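Local coordinates for protein putative sporulation-specific glycosylase YdhD (Bacillus subtilis subsp. subtilis str. 168, PDB 3CZ8) that probably hydrolyses glycosidic bonds during sporulation, this piece being the family 18 glycosyl hydrolase domain of a longer protein that also carries LysM domains, at residues Y41-N46 / T97-N102; A71-L76 / Y104-T109; V115-E120 / T131-Q136. The protein carries 1 engineered substitution. All coordinates share one frame; numbering follows the deposited sequence. Where two conformers were deposited one is given.

Interaction 1 of 3, residues Y41-N46 / T97-N102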
ATOM      1  N   TYR A  41      -5.231  12.094 -12.551  1.00 35.34           N
ATOM      2  CA  TYR A  41      -5.869  12.386 -13.821  1.00 42.70           C
ATOM      3  C   TYR A  41      -4.865  12.379 -14.935  1.00 34.77           C
ATOM      4  O   TYR A  41      -3.798  12.864 -14.770  1.00 36.71           O
ATOM      5  CB  TYR A  41      -6.527  13.753 -13.786  1.00 34.38           C
ATOM      6  CG  TYR A  41      -7.736  13.877 -12.912  1.00 48.97           C
ATOM      7  CD1 TYR A  41      -7.612  14.101 -11.571  1.00 33.22           C
ATOM      8  CD2 TYR A  41      -9.006  13.798 -13.440  1.00 32.24           C
ATOM      9  CE1 TYR A  41      -8.676  14.225 -10.800  1.00 41.17           C
ATOM     10  CE2 TYR A  41     -10.074  13.925 -12.677  1.00 31.62           C
ATOM     11  CZ  TYR A  41      -9.912  14.139 -11.355  1.00 49.93           C
ATOM     12  OH  TYR A  41     -10.977  14.262 -10.535  1.00 59.08           O
ATOM     13  N   HIS A  42      -5.213  11.832 -16.075  1.00 27.97           N
ATOM     14  CA  HIS A  42      -4.287  11.801 -17.165  1.00 31.62           C
ATOM     15  C   HIS A  42      -4.732  12.586 -18.388  1.00 47.95           C
ATOM     16  O   HIS A  42      -5.890  12.873 -18.553  1.00 40.89           O
ATOM     17  CB  HIS A  42      -3.879  10.372 -17.524  1.00 40.33           C
ATOM     18  CG  HIS A  42      -5.026   9.426 -17.611  1.00 43.85           C
ATOM     19  ND1 HIS A  42      -5.575   8.825 -16.511  1.00 50.06           N
ATOM     20  CD2 HIS A  42      -5.747   9.001 -18.668  1.00 45.92           C
ATOM     21  CE1 HIS A  42      -6.589   8.077 -16.881  1.00 60.58           C
ATOM     22  NE2 HIS A  42      -6.714   8.168 -18.186  1.00 49.44           N
ATOM     23  N   ILE A  43      -3.779  12.919 -19.239  1.00 45.62           N
ATOM     24  CA  ILE A  43      -4.005  13.865 -20.325  1.00 47.53           C
ATOM     25  C   ILE A  43      -4.089  13.198 -21.701  1.00 51.61           C
ATOM     26  O   ILE A  43      -3.545  12.110 -21.917  1.00 49.00           O
ATOM     27  CB  ILE A  43      -2.934  15.000 -20.327  1.00 47.30           C
ATOM     28  CG1 ILE A  43      -1.546  14.464 -20.708  1.00 45.21           C
ATOM     29  CG2 ILE A  43      -2.885  15.679 -18.963  1.00 42.52           C
ATOM     30  CD1 ILE A  43      -0.516  15.540 -21.001  1.00 38.83           C
ATOM     31  N   ALA A  44      -4.795  13.859 -22.613  1.00 49.69           N
ATOM     32  CA  ALA A  44      -4.874  13.448 -24.009  1.00 55.72           C
ATOM     33  C   ALA A  44      -3.926  14.339 -24.822  1.00 55.99           C
ATOM     34  O   ALA A  44      -3.550  15.412 -24.343  1.00 62.85           O
ATOM     35  CB  ALA A  44      -6.319  13.565 -24.502  1.00 55.35           C
ATOM     36  N   PRO A  45      -3.502  13.893 -26.031  1.00 59.01           N
ATOM     37  CA  PRO A  45      -2.611  14.701 -26.889  1.00 54.49           C
ATOM     38  C   PRO A  45      -3.114  16.107 -27.252  1.00 58.47           C
ATOM     39  O   PRO A  45      -2.305  16.989 -27.550  1.00 56.37           O
ATOM     40  CB  PRO A  45      -2.492  13.853 -28.156  1.00 60.44           C
ATOM     41  CG  PRO A  45      -2.723  12.467 -27.696  1.00 63.10           C
ATOM     42  CD  PRO A  45      -3.781  12.580 -26.647  1.00 45.64           C
ATOM     43  N   ASN A  46      -4.431  16.313 -27.223  1.00 58.80           N
ATOM     44  CA  ASN A  46      -5.008  17.624 -27.502  1.00 65.07           C
ATOM     45  C   ASN A  46      -5.132  18.505 -26.254  1.00 70.81           C
ATOM     46  O   ASN A  46      -5.603  19.645 -26.324  1.00 74.40           O
ATOM     47  CB  ASN A  46      -6.351  17.486 -28.235  1.00 60.76           C
ATOM     48  CG  ASN A  46      -7.452  16.888 -27.367  1.00 65.30           C
ATOM     49  OD1 ASN A  46      -7.196  16.255 -26.342  1.00 75.38           O
ATOM     50  ND2 ASN A  46      -8.693  17.082 -27.792  1.00 74.71           N
ATOM     51  N   THR A  97      -2.663  25.425 -23.829  1.00 45.70           N
ATOM     52  CA  THR A  97      -3.668  26.390 -23.370  1.00 42.63           C
ATOM     53  C   THR A  97      -4.938  25.647 -22.959  1.00 45.19           C
ATOM     54  O   THR A  97      -5.518  25.931 -21.908  1.00 39.59           O
ATOM     55  CB  THR A  97      -3.996  27.441 -24.467  1.00 44.33           C
ATOM     56  OG1 THR A  97      -2.838  28.243 -24.718  1.00 43.51           O
ATOM     57  CG2 THR A  97      -5.128  28.362 -24.040  1.00 34.26           C
ATOM     58  N   ASN A  98      -5.351  24.691 -23.792  1.00 47.02           N
ATOM     59  CA  ASN A  98      -6.483  23.820 -23.489  1.00 50.28           C
ATOM     60  C   ASN A  98      -6.276  23.063 -22.179  1.00 47.09           C
ATOM     61  O   ASN A  98      -7.191  22.991 -21.364  1.00 53.05           O
ATOM     62  CB  ASN A  98      -6.747  22.842 -24.643  1.00 46.62           C
ATOM     63  CG  ASN A  98      -7.907  21.899 -24.365  1.00 48.80           C
ATOM     64  OD1 ASN A  98      -8.902  22.278 -23.747  1.00 59.11           O
ATOM     65  ND2 ASN A  98      -7.784  20.662 -24.834  1.00 61.07           N
ATOM     66  N   LEU A  99      -5.068  22.534 -21.978  1.00 45.67           N
ATOM     67  CA  LEU A  99      -4.712  21.833 -20.741  1.00 42.01           C
ATOM     68  C   LEU A  99      -4.727  22.752 -19.518  1.00 39.51           C
ATOM     69  O   LEU A  99      -5.255  22.371 -18.469  1.00 45.31           O
ATOM     70  CB  LEU A  99      -3.360  21.105 -20.883  1.00 45.17           C
ATOM     71  CG  LEU A  99      -2.858  20.278 -19.688  1.00 36.33           C
ATOM     72  CD1 LEU A  99      -3.890  19.256 -19.225  1.00 35.00           C
ATOM     73  CD2 LEU A  99      -1.553  19.584 -20.004  1.00 34.58           C
ATOM     74  N   VAL A 100      -4.168  23.953 -19.666  1.00 41.72           N
ATOM     75  CA  VAL A 100      -4.173  24.971 -18.603  1.00 43.79           C
ATOM     76  C   VAL A 100      -5.605  25.327 -18.158  1.00 45.42           C
ATOM     77  O   VAL A 100      -5.902  25.364 -16.955  1.00 41.70           O
ATOM     78  CB  VAL A 100      -3.351  26.237 -19.015  1.00 37.71           C
ATOM     79  CG1 VAL A 100      -3.707  27.445 -18.163  1.00 45.51           C
ATOM     80  CG2 VAL A 100      -1.856  25.964 -18.907  1.00 33.02           C
ATOM     81  N   ASN A 101      -6.488  25.544 -19.133  1.00 45.89           N
ATOM     82  CA  ASN A 101      -7.896  25.836 -18.856  1.00 49.60           C
ATOM     83  C   ASN A 101      -8.639  24.658 -18.231  1.00 45.93           C
ATOM     84  O   ASN A 101      -9.414  24.847 -17.290  1.00 47.75           O
ATOM     85  CB  ASN A 101      -8.624  26.323 -20.120  1.00 46.07           C
ATOM     86  CG  ASN A 101      -8.182  27.712 -20.554  1.00 37.47           C
ATOM     87  OD1 ASN A 101      -7.916  28.584 -19.725  1.00 48.53           O
ATOM     88  ND2 ASN A 101      -8.098  27.918 -21.862  1.00 56.72           N
ATOM     89  N   ASN A 102      -8.391  23.454 -18.751  1.00 43.71           N
ATOM     90  CA  ASN A 102      -8.993  22.225 -18.216  1.00 40.36           C
ATOM     91  C   ASN A 102      -8.581  21.908 -16.787  1.00 43.23           C
ATOM     92  O   ASN A 102      -9.410  21.454 -15.999  1.00 38.26           O
ATOM     93  CB  ASN A 102      -8.681  21.029 -19.110  1.00 41.79           C
ATOM     94  CG  ASN A 102      -9.429  21.075 -20.422  1.00 45.31           C
ATOM     95  OD1 ASN A 102     -10.485  21.703 -20.536  1.00 51.35           O
ATOM     96  ND2 ASN A 102      -8.877  20.415 -21.430  1.00 39.85           N
TER

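Interaction 2 of 3, residues A71-L76 / Y104-T109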
ATOM      1  N   ALA A  71      -4.940  17.821  -6.872  1.00 29.74           N
ATOM      2  CA  ALA A  71      -5.178  16.909  -7.985  1.00 28.96           C
ATOM      3  C   ALA A  71      -3.866  16.583  -8.682  1.00 21.95           C
ATOM      4  O   ALA A  71      -3.132  17.485  -9.085  1.00 32.32           O
ATOM      5  CB  ALA A  71      -6.142  17.536  -8.981  1.00 30.49           C
ATOM      6  N   THR A  72      -3.565  15.299  -8.841  1.00 30.17           N
ATOM      7  CA  THR A  72      -2.370  14.916  -9.578  1.00 30.19           C
ATOM      8  C   THR A  72      -2.698  14.767 -11.057  1.00 32.64           C
ATOM      9  O   THR A  72      -3.619  14.040 -11.432  1.00 27.68           O
ATOM     10  CB  THR A  72      -1.723  13.635  -9.023  1.00 26.82           C
ATOM     11  OG1 THR A  72      -1.530  13.785  -7.616  1.00 27.15           O
ATOM     12  CG2 THR A  72      -0.375  13.376  -9.675  1.00 33.76           C
ATOM     13  N   ILE A  73      -1.933  15.475 -11.880  1.00 30.19           N
ATOM     14  CA  ILE A  73      -2.099  15.466 -13.320  1.00 26.33           C
ATOM     15  C   ILE A  73      -0.874  14.781 -13.922  1.00 34.47           C
ATOM     16  O   ILE A  73       0.259  15.209 -13.689  1.00 32.92           O
ATOM     17  CB  ILE A  73      -2.263  16.915 -13.890  1.00 27.16           C
ATOM     18  CG1 ILE A  73      -3.158  17.785 -12.991  1.00 28.41           C
ATOM     19  CG2 ILE A  73      -2.762  16.886 -15.336  1.00 34.19           C
ATOM     20  CD1 ILE A  73      -4.624  17.332 -12.868  1.00 28.67           C
ATOM     21  N   THR A  74      -1.107  13.704 -14.674  1.00 38.88           N
ATOM     22  CA  THR A  74      -0.024  12.877 -15.220  1.00 38.01           C
ATOM     23  C   THR A  74      -0.152  12.673 -16.723  1.00 39.12           C
ATOM     24  O   THR A  74      -1.196  12.967 -17.311  1.00 35.53           O
ATOM     25  CB  THR A  74       0.019  11.461 -14.582  1.00 40.27           C
ATOM     26  OG1 THR A  74      -1.082  10.684 -15.069  1.00 30.39           O
ATOM     27  CG2 THR A  74      -0.021  11.515 -13.051  1.00 26.33           C
ATOM     28  N   ASN A  75       0.919  12.161 -17.328  1.00 39.37           N
ATOM     29  CA  ASN A  75       0.898  11.680 -18.710  1.00 35.66           C
ATOM     30  C   ASN A  75       0.896  10.142 -18.787  1.00 35.32           C
ATOM     31  O   ASN A  75       1.607   9.531 -19.591  1.00 39.46           O
ATOM     32  CB  ASN A  75       2.049  12.281 -19.528  1.00 22.55           C
ATOM     33  CG  ASN A  75       3.418  12.045 -18.898  1.00 33.54           C
ATOM     34  OD1 ASN A  75       3.572  12.061 -17.676  1.00 34.20           O
ATOM     35  ND2 ASN A  75       4.425  11.843 -19.742  1.00 27.91           N
ATOM     36  N   LEU A  76       0.075   9.523 -17.949  1.00 35.28           N
ATOM     37  CA  LEU A  76      -0.002   8.073 -17.898  1.00 40.03           C
ATOM     38  C   LEU A  76      -0.884   7.498 -18.996  1.00 45.73           C
ATOM     39  O   LEU A  76      -1.897   8.090 -19.364  1.00 46.77           O
ATOM     40  CB  LEU A  76      -0.483   7.602 -16.521  1.00 31.85           C
ATOM     41  CG  LEU A  76       0.593   7.509 -15.433  1.00 32.44           C
ATOM     42  CD1 LEU A  76      -0.036   7.351 -14.090  1.00 26.43           C
ATOM     43  CD2 LEU A  76       1.541   6.365 -15.673  1.00 26.38           C
ATOM     44  N   TYR A 104      -7.636  24.186 -14.582  1.00 49.21           N
ATOM     45  CA  TYR A 104      -8.385  25.175 -13.803  1.00 43.28           C
ATOM     46  C   TYR A 104      -9.833  24.734 -13.608  1.00 38.66           C
ATOM     47  O   TYR A 104     -10.359  24.812 -12.496  1.00 38.85           O
ATOM     48  CB  TYR A 104      -8.339  26.577 -14.436  1.00 51.69           C
ATOM     49  CG  TYR A 104      -9.005  27.618 -13.560  1.00 44.94           C
ATOM     50  CD1 TYR A 104     -10.355  27.947 -13.726  1.00 43.38           C
ATOM     51  CD2 TYR A 104      -8.296  28.251 -12.540  1.00 37.06           C
ATOM     52  CE1 TYR A 104     -10.975  28.882 -12.904  1.00 50.49           C
ATOM     53  CE2 TYR A 104      -8.907  29.191 -11.717  1.00 49.23           C
ATOM     54  CZ  TYR A 104     -10.244  29.501 -11.903  1.00 46.37           C
ATOM     55  OH  TYR A 104     -10.852  30.433 -11.092  1.00 71.26           O
ATOM     56  N   ASP A 105     -10.467  24.280 -14.689  1.00 40.31           N
ATOM     57  CA  ASP A 105     -11.852  23.798 -14.641  1.00 49.36           C
ATOM     58  C   ASP A 105     -11.989  22.593 -13.720  1.00 57.58           C
ATOM     59  O   ASP A 105     -13.006  22.446 -13.050  1.00 59.86           O
ATOM     60  CB  ASP A 105     -12.372  23.447 -16.041  1.00 49.25           C
ATOM     61  CG  ASP A 105     -12.601  24.673 -16.915  1.00 52.89           C
ATOM     62  OD1 ASP A 105     -12.760  24.494 -18.141  1.00 65.28           O
ATOM     63  OD2 ASP A 105     -12.619  25.808 -16.389  1.00 46.59           O
ATOM     64  N   LEU A 106     -10.956  21.749 -13.687  1.00 50.88           N
ATOM     65  CA  LEU A 106     -10.903  20.601 -12.788  1.00 46.79           C
ATOM     66  C   LEU A 106     -10.871  21.009 -11.317  1.00 38.43           C
ATOM     67  O   LEU A 106     -11.660  20.506 -10.526  1.00 43.57           O
ATOM     68  CB  LEU A 106      -9.698  19.709 -13.108  1.00 45.50           C
ATOM     69  CG  LEU A 106      -9.777  18.268 -12.600  1.00 55.01           C
ATOM     70  CD1 LEU A 106     -10.505  17.399 -13.615  1.00 70.53           C
ATOM     71  CD2 LEU A 106      -8.394  17.725 -12.327  1.00 55.37           C
ATOM     72  N   VAL A 107      -9.964  21.915 -10.953  1.00 39.38           N
ATOM     73  CA  VAL A 107      -9.809  22.304  -9.542  1.00 40.45           C
ATOM     74  C   VAL A 107     -10.940  23.181  -8.998  1.00 45.75           C
ATOM     75  O   VAL A 107     -11.246  23.133  -7.804  1.00 36.32           O
ATOM     76  CB  VAL A 107      -8.417  22.936  -9.223  1.00 42.38           C
ATOM     77  CG1 VAL A 107      -7.326  21.916  -9.437  1.00 38.84           C
ATOM     78  CG2 VAL A 107      -8.148  24.190 -10.054  1.00 37.16           C
ATOM     79  N   SER A 108     -11.564  23.962  -9.878  1.00 48.63           N
ATOM     80  CA  SER A 108     -12.669  24.831  -9.484  0.50 46.54           C
ATOM     81  C   SER A 108     -13.979  24.061  -9.322  1.00 49.64           C
ATOM     82  O   SER A 108     -14.696  24.261  -8.342  1.00 51.41           O
ATOM     83  CB  SER A 108     -12.823  26.005 -10.457  0.50 37.84           C
ATOM     84  OG  SER A 108     -12.742  25.576 -11.805  0.50 28.11           O
ATOM     85  N   THR A 109     -14.277  23.181 -10.282  1.00 55.89           N
ATOM     86  CA  THR A 109     -15.483  22.348 -10.241  1.00 55.87           C
ATOM     87  C   THR A 109     -15.423  21.343  -9.094  1.00 53.80           C
ATOM     88  O   THR A 109     -16.325  21.297  -8.254  1.00 55.92           O
ATOM     89  CB  THR A 109     -15.699  21.594 -11.570  1.00 61.30           C
ATOM     90  OG1 THR A 109     -15.688  22.529 -12.656  1.00 71.34           O
ATOM     91  CG2 THR A 109     -17.025  20.833 -11.572  1.00 82.06           C
TER

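Interaction 3 of 3, residues V115-E120 / T131-Q136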
ATOM      1  N   VAL A 115      -2.854  21.771  -7.593  0.50 33.61           N
ATOM      2  CA  VAL A 115      -2.429  20.584  -8.334  0.50 27.33           C
ATOM      3  C   VAL A 115      -1.025  20.101  -8.010  0.50 30.85           C
ATOM      4  O   VAL A 115      -0.224  20.799  -7.378  0.50 26.56           O
ATOM      5  CB  VAL A 115      -2.516  20.747  -9.882  0.50 34.31           C
ATOM      6  CG1 VAL A 115      -3.947  20.855 -10.345  0.50 44.66           C
ATOM      7  CG2 VAL A 115      -1.689  21.920 -10.358  0.50 31.27           C
ATOM      8  N   THR A 116      -0.755  18.884  -8.465  1.00 30.53           N
ATOM      9  CA  THR A 116       0.585  18.325  -8.516  1.00 27.97           C
ATOM     10  C   THR A 116       0.782  17.845  -9.937  1.00 31.50           C
ATOM     11  O   THR A 116       0.096  16.932 -10.393  1.00 34.20           O
ATOM     12  CB  THR A 116       0.782  17.179  -7.510  1.00 32.73           C
ATOM     13  OG1 THR A 116       0.556  17.681  -6.190  1.00 25.85           O
ATOM     14  CG2 THR A 116       2.202  16.620  -7.589  1.00 28.80           C
ATOM     15  N   ILE A 117       1.679  18.502 -10.661  1.00 30.04           N
ATOM     16  CA  ILE A 117       2.011  18.053 -12.001  1.00 21.79           C
ATOM     17  C   ILE A 117       2.992  16.897 -11.840  1.00 24.05           C
ATOM     18  O   ILE A 117       4.049  17.045 -11.221  1.00 19.95           O
ATOM     19  CB  ILE A 117       2.603  19.194 -12.879  1.00 24.00           C
ATOM     20  CG1 ILE A 117       1.546  20.275 -13.174  1.00 27.95           C
ATOM     21  CG2 ILE A 117       3.165  18.638 -14.172  1.00 23.17           C
ATOM     22  CD1 ILE A 117       0.339  19.789 -14.018  1.00 27.24           C
ATOM     23  N   ASP A 118       2.607  15.736 -12.355  1.00 24.08           N
ATOM     24  CA  ASP A 118       3.468  14.565 -12.347  1.00 31.13           C
ATOM     25  C   ASP A 118       3.654  14.130 -13.797  1.00 30.12           C
ATOM     26  O   ASP A 118       3.111  13.120 -14.237  1.00 31.58           O
ATOM     27  CB  ASP A 118       2.866  13.458 -11.468  1.00 27.16           C
ATOM     28  CG  ASP A 118       3.745  12.210 -11.381  1.00 41.75           C
ATOM     29  OD1 ASP A 118       4.972  12.313 -11.578  1.00 32.30           O
ATOM     30  OD2 ASP A 118       3.200  11.119 -11.112  1.00 41.23           O
ATOM     31  N   PHE A 119       4.409  14.929 -14.544  1.00 33.81           N
ATOM     32  CA  PHE A 119       4.750  14.569 -15.909  1.00 36.30           C
ATOM     33  C   PHE A 119       6.112  13.903 -15.890  1.00 34.16           C
ATOM     34  O   PHE A 119       7.112  14.511 -15.505  1.00 35.53           O
ATOM     35  CB  PHE A 119       4.750  15.777 -16.868  1.00 25.43           C
ATOM     36  CG  PHE A 119       3.383  16.372 -17.130  1.00 25.56           C
ATOM     37  CD1 PHE A 119       2.216  15.746 -16.691  1.00 23.25           C
ATOM     38  CD2 PHE A 119       3.269  17.561 -17.851  1.00 28.44           C
ATOM     39  CE1 PHE A 119       0.964  16.300 -16.940  1.00 33.07           C
ATOM     40  CE2 PHE A 119       2.016  18.122 -18.117  1.00 24.88           C
ATOM     41  CZ  PHE A 119       0.862  17.489 -17.660  1.00 25.63           C
ATOM     42  N   GLU A 120       6.138  12.643 -16.300  1.00 37.38           N
ATOM     43  CA  GLU A 120       7.382  11.899 -16.348  1.00 35.44           C
ATOM     44  C   GLU A 120       7.766  11.573 -17.777  1.00 40.53           C
ATOM     45  O   GLU A 120       6.914  11.586 -18.681  1.00 36.40           O
ATOM     46  CB  GLU A 120       7.302  10.645 -15.486  1.00 34.16           C
ATOM     47  CG  GLU A 120       7.268  10.963 -14.001  1.00 40.14           C
ATOM     48  CD  GLU A 120       7.181   9.727 -13.137  1.00 50.27           C
ATOM     49  OE1 GLU A 120       7.802   8.696 -13.483  1.00 73.80           O
ATOM     50  OE2 GLU A 120       6.486   9.790 -12.106  1.00 52.02           O
ATOM     51  N   THR A 131       8.740  24.378 -18.907  1.00 31.25           N
ATOM     52  CA  THR A 131       8.813  25.548 -18.031  1.00 37.14           C
ATOM     53  C   THR A 131       7.761  26.601 -18.401  1.00 39.11           C
ATOM     54  O   THR A 131       7.076  27.134 -17.522  1.00 31.07           O
ATOM     55  CB  THR A 131      10.223  26.168 -18.049  1.00 41.16           C
ATOM     56  OG1 THR A 131      11.186  25.147 -17.766  1.00 32.78           O
ATOM     57  CG2 THR A 131      10.360  27.288 -17.012  1.00 31.64           C
ATOM     58  N   GLY A 132       7.636  26.869 -19.700  1.00 28.72           N
ATOM     59  CA  GLY A 132       6.647  27.804 -20.232  1.00 31.19           C
ATOM     60  C   GLY A 132       5.215  27.392 -19.941  1.00 40.12           C
ATOM     61  O   GLY A 132       4.390  28.230 -19.564  1.00 34.56           O
ATOM     62  N   PHE A 133       4.924  26.102 -20.110  1.00 34.73           N
ATOM     63  CA  PHE A 133       3.614  25.543 -19.762  1.00 28.16           C
ATOM     64  C   PHE A 133       3.296  25.750 -18.279  1.00 28.23           C
ATOM     65  O   PHE A 133       2.167  26.094 -17.922  1.00 32.36           O
ATOM     66  CB  PHE A 133       3.544  24.053 -20.127  1.00 29.08           C
ATOM     67  CG  PHE A 133       2.460  23.300 -19.410  1.00 25.31           C
ATOM     68  CD1 PHE A 133       1.129  23.438 -19.789  1.00 34.47           C
ATOM     69  CD2 PHE A 133       2.767  22.466 -18.336  1.00 37.71           C
ATOM     70  CE1 PHE A 133       0.124  22.761 -19.108  1.00 32.94           C
ATOM     71  CE2 PHE A 133       1.765  21.783 -17.654  1.00 28.12           C
ATOM     72  CZ  PHE A 133       0.447  21.932 -18.039  1.00 31.29           C
ATOM     73  N   LEU A 134       4.298  25.534 -17.431  1.00 25.79           N
ATOM     74  CA  LEU A 134       4.158  25.670 -15.988  1.00 27.81           C
ATOM     75  C   LEU A 134       4.005  27.125 -15.548  1.00 34.05           C
ATOM     76  O   LEU A 134       3.320  27.398 -14.558  1.00 29.30           O
ATOM     77  CB  LEU A 134       5.333  25.015 -15.261  1.00 21.68           C
ATOM     78  CG  LEU A 134       5.437  23.486 -15.338  1.00 26.07           C
ATOM     79  CD1 LEU A 134       6.780  23.078 -14.838  1.00 13.34           C
ATOM     80  CD2 LEU A 134       4.335  22.761 -14.568  1.00 24.43           C
ATOM     81  N   ARG A 135       4.640  28.040 -16.283  1.00 34.12           N
ATOM     82  CA  ARG A 135       4.424  29.478 -16.103  1.00 38.23           C
ATOM     83  C   ARG A 135       2.995  29.870 -16.474  1.00 31.49           C
ATOM     84  O   ARG A 135       2.362  30.656 -15.770  1.00 35.55           O
ATOM     85  CB  ARG A 135       5.439  30.308 -16.908  1.00 45.56           C
ATOM     86  CG  ARG A 135       5.133  31.816 -16.953  1.00 41.33           C
ATOM     87  CD  ARG A 135       6.313  32.649 -17.418  1.00 56.73           C
ATOM     88  NE  ARG A 135       7.196  33.014 -16.310  1.00 81.61           N
ATOM     89  CZ  ARG A 135       8.435  32.556 -16.147  1.00 76.22           C
ATOM     90  NH1 ARG A 135       9.151  32.948 -15.099  1.00 48.10           N
ATOM     91  NH2 ARG A 135       8.960  31.708 -17.025  1.00 60.83           N
ATOM     92  N   GLN A 136       2.490  29.315 -17.573  1.00 30.24           N
ATOM     93  CA  GLN A 136       1.137  29.607 -18.025  1.00 36.36           C
ATOM     94  C   GLN A 136       0.122  29.036 -17.030  1.00 38.76           C
ATOM     95  O   GLN A 136      -0.928  29.630 -16.785  1.00 41.40           O
ATOM     96  CB  GLN A 136       0.898  29.046 -19.429  1.00 29.89           C
ATOM     97  CG  GLN A 136      -0.137  29.843 -20.224  1.00 54.47           C
ATOM     98  CD  GLN A 136      -0.745  29.080 -21.388  1.00 42.71           C
ATOM     99  OE1 GLN A 136      -1.966  29.041 -21.536  1.00 60.71           O
ATOM    100  NE2 GLN A 136       0.099  28.474 -22.220  1.00 33.31           N
TER

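Interaction 1 of 3, residues Y41-N46 / T97-N102
Asn98 and Asn46 share a hydrogen bond where a helix meets a loop of the TIM-barrel (GH18) domain. Residues 41-46 leave the end of barrel strand 35-42. Residues 97-102 lie in helix 93-110, one of the helices packed outside the barrel.

The polar part is one side-chain-to-backbone bond. Asn98 ND2 donates to Asn46 O at 2.8 Å, and the N-H...O angle of 170° makes the bond nearly straight. The oxygen lies in the plane of the Asn98 amide. The fit is less even on the acceptor side, because the donor stands above the carbonyl plane of Asn46, 41° out of it. Asn98 swings its CG away from the backbone N (chi1 179°), and this carries the amide off the helix toward the loop. With a leucine here the amide N-H is gone, and Asn46 O would probably be left without its mate from the helix and the loop end held less firmly. Two more polar contacts fix this turn: Asn102 ND2 bonds Gly47 O, and Asn46 OD1 takes the N-H of Asp48.

The apolar part is buried and lies deeper in the fold. The side chains of Ile43 and Leu99 each start toward the opposite segment and cross at about a right angle. Ile43 keeps CG2 anti to its carbonyl carbon, and this branch does the touching. Helix 83-90 closes over the pair, with Val89 on both residues and Ile85 on Ile43. The approach is methyl to methyl: Ile43 CG2 lies 3.7 Å from Leu99 CD1.

Interaction 2 of 3, residues A71-L76 / Y104-T109
Leu106 brings one methyl, CD2, against both Ala71 and Ile73, joining a barrel strand to an outer helix of the TIM-barrel fold. Residues 71-76 lie on strand 68-77. Residues 104-109 lie on helix 93-110, which comes before the next parallel strand, 114-118, in a beta-alpha-beta crossover.

The first shell is purely apolar. Leu106 CD2 is 3.8 Å from Ile73 CD1, and these two side chains reach toward each other tip to tip. Leu106 CD2 is also 4.0 Å from Ala71 CB. Ala71 and Ile73 both face the helix, whereas Thr72 between them points away from it. Leu106 places CG anti to the backbone N (chi1 -160°), which extends the side chain from the helix to the strand. The small side chain of Ala71 is consistent with a close approach of the helix here, Ala71 CA lying 7.3 Å from Val107 CA.

The next shell holds these groups in place. Tyr41 packs on Leu106, Tyr112 on Ala71 and Val107, and Ile117 on Ile73. Backbone bonds with Gly114 and Thr116 fix Ala71 in the sheet.

Farther out, on the exposed side of the helix, Thr109 folds its hydroxyl back onto the preceding turn. Asp105 O thus accepts twice, from Thr109 N at 3.1 Å and from Thr109 OG1 at 2.7 Å, with the hydroxyl oxygen tilted 17° from the carbonyl plane.

Interaction 3 of 3, residues V115-E120 / T131-Q136
Phe119 and Phe133 are brought into contact by their first torsions. Phe119 holds CG beside its backbone N and anti to its carbonyl carbon (chi1 -68°), while Phe133 turns CG away from its backbone N (chi1 160°). These torsions bring together the ring of Phe119, at the C-terminal end of the strand region, and that of Phe133, on the helix.

The two side chains cross at about a right angle. Their ring planes are nearly parallel, at 21°, but the rings are slid so far apart that they barely overlap. The centroids are 5.9 Å apart. The touch is between ring corners, Phe119 CE2 and Phe133 CE2, at 3.7 Å.

Ile117 touches both rings and Leu134. Its CG2 methyl sits over the centre of the Phe119 ring, 3.7 Å above the plane, which helps fix that ring. Ile117 CD1 comes to the edge of the Phe133 ring, 4.4 Å from Phe133 CE2. Ile117 CG1 is 4.0 Å from Leu134 CD2, where the two side chains slide past each other in opposite directions. All four residues are buried.

Asp118-Phe119-Glu120 matches the D-x-E end of the family 18 signature. Glu120 is predicted to be the proton donor. A glycerol, probably from the crystallisation liquor, is hydrogen-bonded to Glu120 OE2 and weakly to Asp118 OD2. Ile117 and Phe119 are chain neighbours of Asp118 and Glu120, so their packing probably lies close behind the predicted active site.

Strand 114-118 and helix 127-143 begin a beta-alpha-beta unit that strand 147-153 completes. Phe133 also packs on Leu99 and Val100 of helix 93-110, and Leu134 on Ile150 of strand 147-153 and on Ile171 and Val174 of helix 168-174.

The three contacts lie on one side of the TIM barrel. Strands 35-42, 68-77 and 114-118 are successive parallel neighbours in its sheet. Interactions 1 and 2 have centres about 8 Å apart, share helix 93-110, and cross along the chain. Interaction 3 follows both, its centre about 11 Å from each, and uses the next helix, 127-143. The apolar packing of interactions 1 and 3 meets where Leu99 touches Phe133. Backbone contacts join the strands, and Asn75 ND2 of 71-76 lies 2.7 Å from Glu120 O, a probable hydrogen bond. The outer helices are thus tied to the strands leading to the predicted active site.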